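Local coordinates for exonuclease (Laribacter hongkongensis, PDB 3SYY) that digests double-stranded DNA with strict 5'-to-3' polarity, as a magnesium-binding alkaline exonuclease of the lambda-exonuclease-like family, at the interface of chains A and B. Residues are numbered along the deposited sequence; one frame, centred on the assembly and turned at random. Chains: chain A/B, Exonuclease.

The interface of chains A and B. Residues chain A 41, 44-45, 48-49, 194, 198; chain B 118-119, 122, 126, 159, 163.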
loop_
_atom_site.group_PDB
_atom_site.type_symbol
_atom_site.label_atom_id
_atom_site.label_comp_id
_atom_site.label_asym_id
_atom_site.label_seq_id
_atom_site.Cartn_x
_atom_site.Cartn_y
_atom_site.Cartn_z
ATOM N N ALA A 41 5.328 -8.334 18.767
ATOM C CA ALA A 41 5.754 -9.365 17.823
ATOM C C ALA A 41 7.071 -8.969 17.171
ATOM O O ALA A 41 7.991 -9.788 17.019
ATOM C CB ALA A 41 4.638 -9.627 16.765
ATOM N N ILE A 44 9.828 -9.500 19.805
ATOM C CA ILE A 44 10.031 -10.973 20.015
ATOM C C ILE A 44 10.911 -11.542 18.920
ATOM O O ILE A 44 11.939 -12.193 19.197
ATOM C CB ILE A 44 8.707 -11.735 20.122
ATOM C CG1 ILE A 44 8.027 -11.340 21.424
ATOM C CG2 ILE A 44 8.952 -13.294 20.036
ATOM C CD1 ILE A 44 6.543 -11.682 21.496
ATOM N N CYS A 45 10.557 -11.254 17.663
ATOM C CA CYS A 45 11.329 -11.771 16.557
ATOM C C CYS A 45 12.771 -11.223 16.546
ATOM O O CYS A 45 13.697 -11.926 16.189
ATOM C CB CYS A 45 10.604 -11.553 15.195
ATOM S SG CYS A 45 8.951 -12.319 15.202
ATOM N N LEU A 48 14.670 -13.195 19.335
ATOM C CA LEU A 48 14.848 -14.613 18.962
ATOM C C LEU A 48 15.779 -14.826 17.800
ATOM O O LEU A 48 16.649 -15.732 17.855
ATOM C CB LEU A 48 13.481 -15.254 18.654
ATOM C CG LEU A 48 12.642 -15.562 19.880
ATOM C CD1 LEU A 48 11.219 -16.015 19.429
ATOM C CD2 LEU A 48 13.365 -16.645 20.800
ATOM N N THR A 49 15.637 -14.001 16.750
ATOM C CA THR A 49 16.452 -14.168 15.536
ATOM C C THR A 49 17.790 -13.431 15.578
ATOM O O THR A 49 18.737 -13.750 14.809
ATOM C CB THR A 49 15.722 -13.640 14.285
ATOM O OG1 THR A 49 15.541 -12.210 14.413
ATOM C CG2 THR A 49 14.389 -14.318 14.131
ATOM N N GLU A 194 7.168 -14.052 27.108
ATOM C CA GLU A 194 6.813 -14.736 25.893
ATOM C C GLU A 194 8.004 -15.465 25.281
ATOM O O GLU A 194 7.861 -16.604 24.818
ATOM C CB GLU A 194 6.075 -13.829 24.930
ATOM C CG GLU A 194 5.765 -14.509 23.667
ATOM C CD GLU A 194 4.274 -14.476 23.325
ATOM O OE1 GLU A 194 3.489 -13.730 23.943
ATOM O OE2 GLU A 194 3.911 -15.215 22.410
ATOM N N LEU A 198 8.193 -19.469 24.829
ATOM C CA LEU A 198 8.487 -20.102 23.550
ATOM C C LEU A 198 9.720 -20.996 23.639
ATOM O O LEU A 198 9.751 -22.128 23.090
ATOM C CB LEU A 198 8.751 -19.059 22.474
ATOM C CG LEU A 198 7.597 -18.446 21.671
ATOM C CD1 LEU A 198 6.188 -19.008 21.892
ATOM C CD2 LEU A 198 7.654 -16.872 21.636
ATOM N N THR B 118 8.678 -14.272 10.215
ATOM C CA THR B 118 9.055 -15.023 11.420
ATOM C C THR B 118 7.889 -15.139 12.324
ATOM O O THR B 118 7.638 -16.213 12.856
ATOM C CB THR B 118 10.217 -14.322 12.125
ATOM O OG1 THR B 118 11.309 -14.359 11.216
ATOM C CG2 THR B 118 10.614 -15.083 13.418
ATOM N N TRP B 119 7.164 -14.029 12.529
ATOM C CA TRP B 119 6.002 -14.073 13.430
ATOM C C TRP B 119 4.875 -15.018 12.973
ATOM O O TRP B 119 4.213 -15.663 13.796
ATOM C CB TRP B 119 5.443 -12.665 13.719
ATOM C CG TRP B 119 4.408 -12.696 14.811
ATOM C CD1 TRP B 119 3.073 -12.409 14.694
ATOM C CD2 TRP B 119 4.630 -13.024 16.191
ATOM N NE1 TRP B 119 2.457 -12.545 15.924
ATOM C CE2 TRP B 119 3.386 -12.942 16.849
ATOM C CE3 TRP B 119 5.761 -13.402 16.929
ATOM C CZ2 TRP B 119 3.239 -13.191 18.240
ATOM C CZ3 TRP B 119 5.620 -13.662 18.327
ATOM C CH2 TRP B 119 4.356 -13.563 18.949
ATOM N N ILE B 122 6.018 -18.395 13.965
ATOM C CA ILE B 122 5.834 -18.511 15.416
ATOM C C ILE B 122 4.381 -18.744 15.772
ATOM O O ILE B 122 4.045 -19.595 16.631
ATOM C CB ILE B 122 6.423 -17.271 16.175
ATOM C CG1 ILE B 122 7.946 -17.332 16.023
ATOM C CG2 ILE B 122 5.940 -17.245 17.647
ATOM C CD1 ILE B 122 8.724 -16.091 16.541
ATOM N N LYS B 126 2.734 -21.917 17.804
ATOM C CA LYS B 126 1.778 -21.705 18.907
ATOM C C LYS B 126 0.453 -22.453 18.734
ATOM O O LYS B 126 -0.011 -23.117 19.661
ATOM C CB LYS B 126 1.449 -20.224 19.087
ATOM C CG LYS B 126 2.539 -19.360 19.678
ATOM C CD LYS B 126 1.922 -17.991 19.879
ATOM C CE LYS B 126 2.950 -16.984 20.206
ATOM N NZ LYS B 126 2.228 -15.807 20.755
ATOM N N LEU B 159 15.480 -18.327 13.024
ATOM C CA LEU B 159 15.171 -18.621 14.409
ATOM C C LEU B 159 16.219 -19.578 15.003
ATOM O O LEU B 159 16.967 -20.162 14.260
ATOM C CB LEU B 159 13.782 -19.247 14.483
ATOM C CG LEU B 159 12.663 -18.201 14.321
ATOM C CD1 LEU B 159 11.365 -18.857 14.154
ATOM C CD2 LEU B 159 12.589 -17.297 15.566
ATOM N N MET B 163 13.418 -24.001 16.846
ATOM C CA MET B 163 12.173 -23.319 16.396
ATOM C C MET B 163 12.070 -23.149 14.881
ATOM O O MET B 163 11.094 -22.595 14.408
ATOM C CB MET B 163 12.083 -21.913 17.013
ATOM C CG MET B 163 11.908 -21.903 18.487
ATOM S SD MET B 163 11.745 -20.170 19.077
ATOM C CE MET B 163 11.805 -20.417 20.853
#
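Helices 34-49 and 174-205 of chain A, with helical backbone angles that loosen at the terminal A:Thr49, receive helix 118-127 of chain B, whose flank is extended by the loop residue B:Leu159 and the short 3-10 helix 161-163. B:Trp119 supplies the broad apolar surface. CG anti to the backbone N (chi1 -171°) sends the indole toward helix 34-49, and chi2 (-114°) turns a face to it. The methyl CB of A:Ala41 sits 3.4 Å above the ring, nearest to CD2 at the ring fusion; a side chain this small lets the indole come close to the helix backbone. A:Ile44 crosses obliquely at the six-membered end, where its CD1 meets CH2 of B:Trp119 at 3.8 Å. Between B:Trp119 and B:Thr118 the compact thiol of A:Cys45 fits, its SG 3.7 Å from the methyl CG2 of B:Thr118.

Farther along, A:Thr49 turns its hydroxyl OG1 back to the carbonyl O of A:Cys45, a 2.6 Å hydrogen bond with the donor above the carbonyl plane. Its polar group is thus served within its own helix, and the methyl CG2 faces B:Thr118 tip to tip and B:Leu159 obliquely. Branched A:Leu48 sends CD1 to CD1 of B:Ile122, 3.8 Å away, while the flexible, extended B:Met163 brings its terminal CE to CB of A:Leu198 at 3.7 Å.

At the border, long B:Lys126 crosses A:Glu194 at about a right angle; its ammonium NZ forms a salt bridge with the carboxylate and donates a hydrogen bond to OE2 on its syn lone pair. This charged pair may orient the largely apolar patch, which joins unlike surfaces and may hold the three deposited copies together, consistent with the ring-shaped, DNA-encircling trimer of lambda exonuclease.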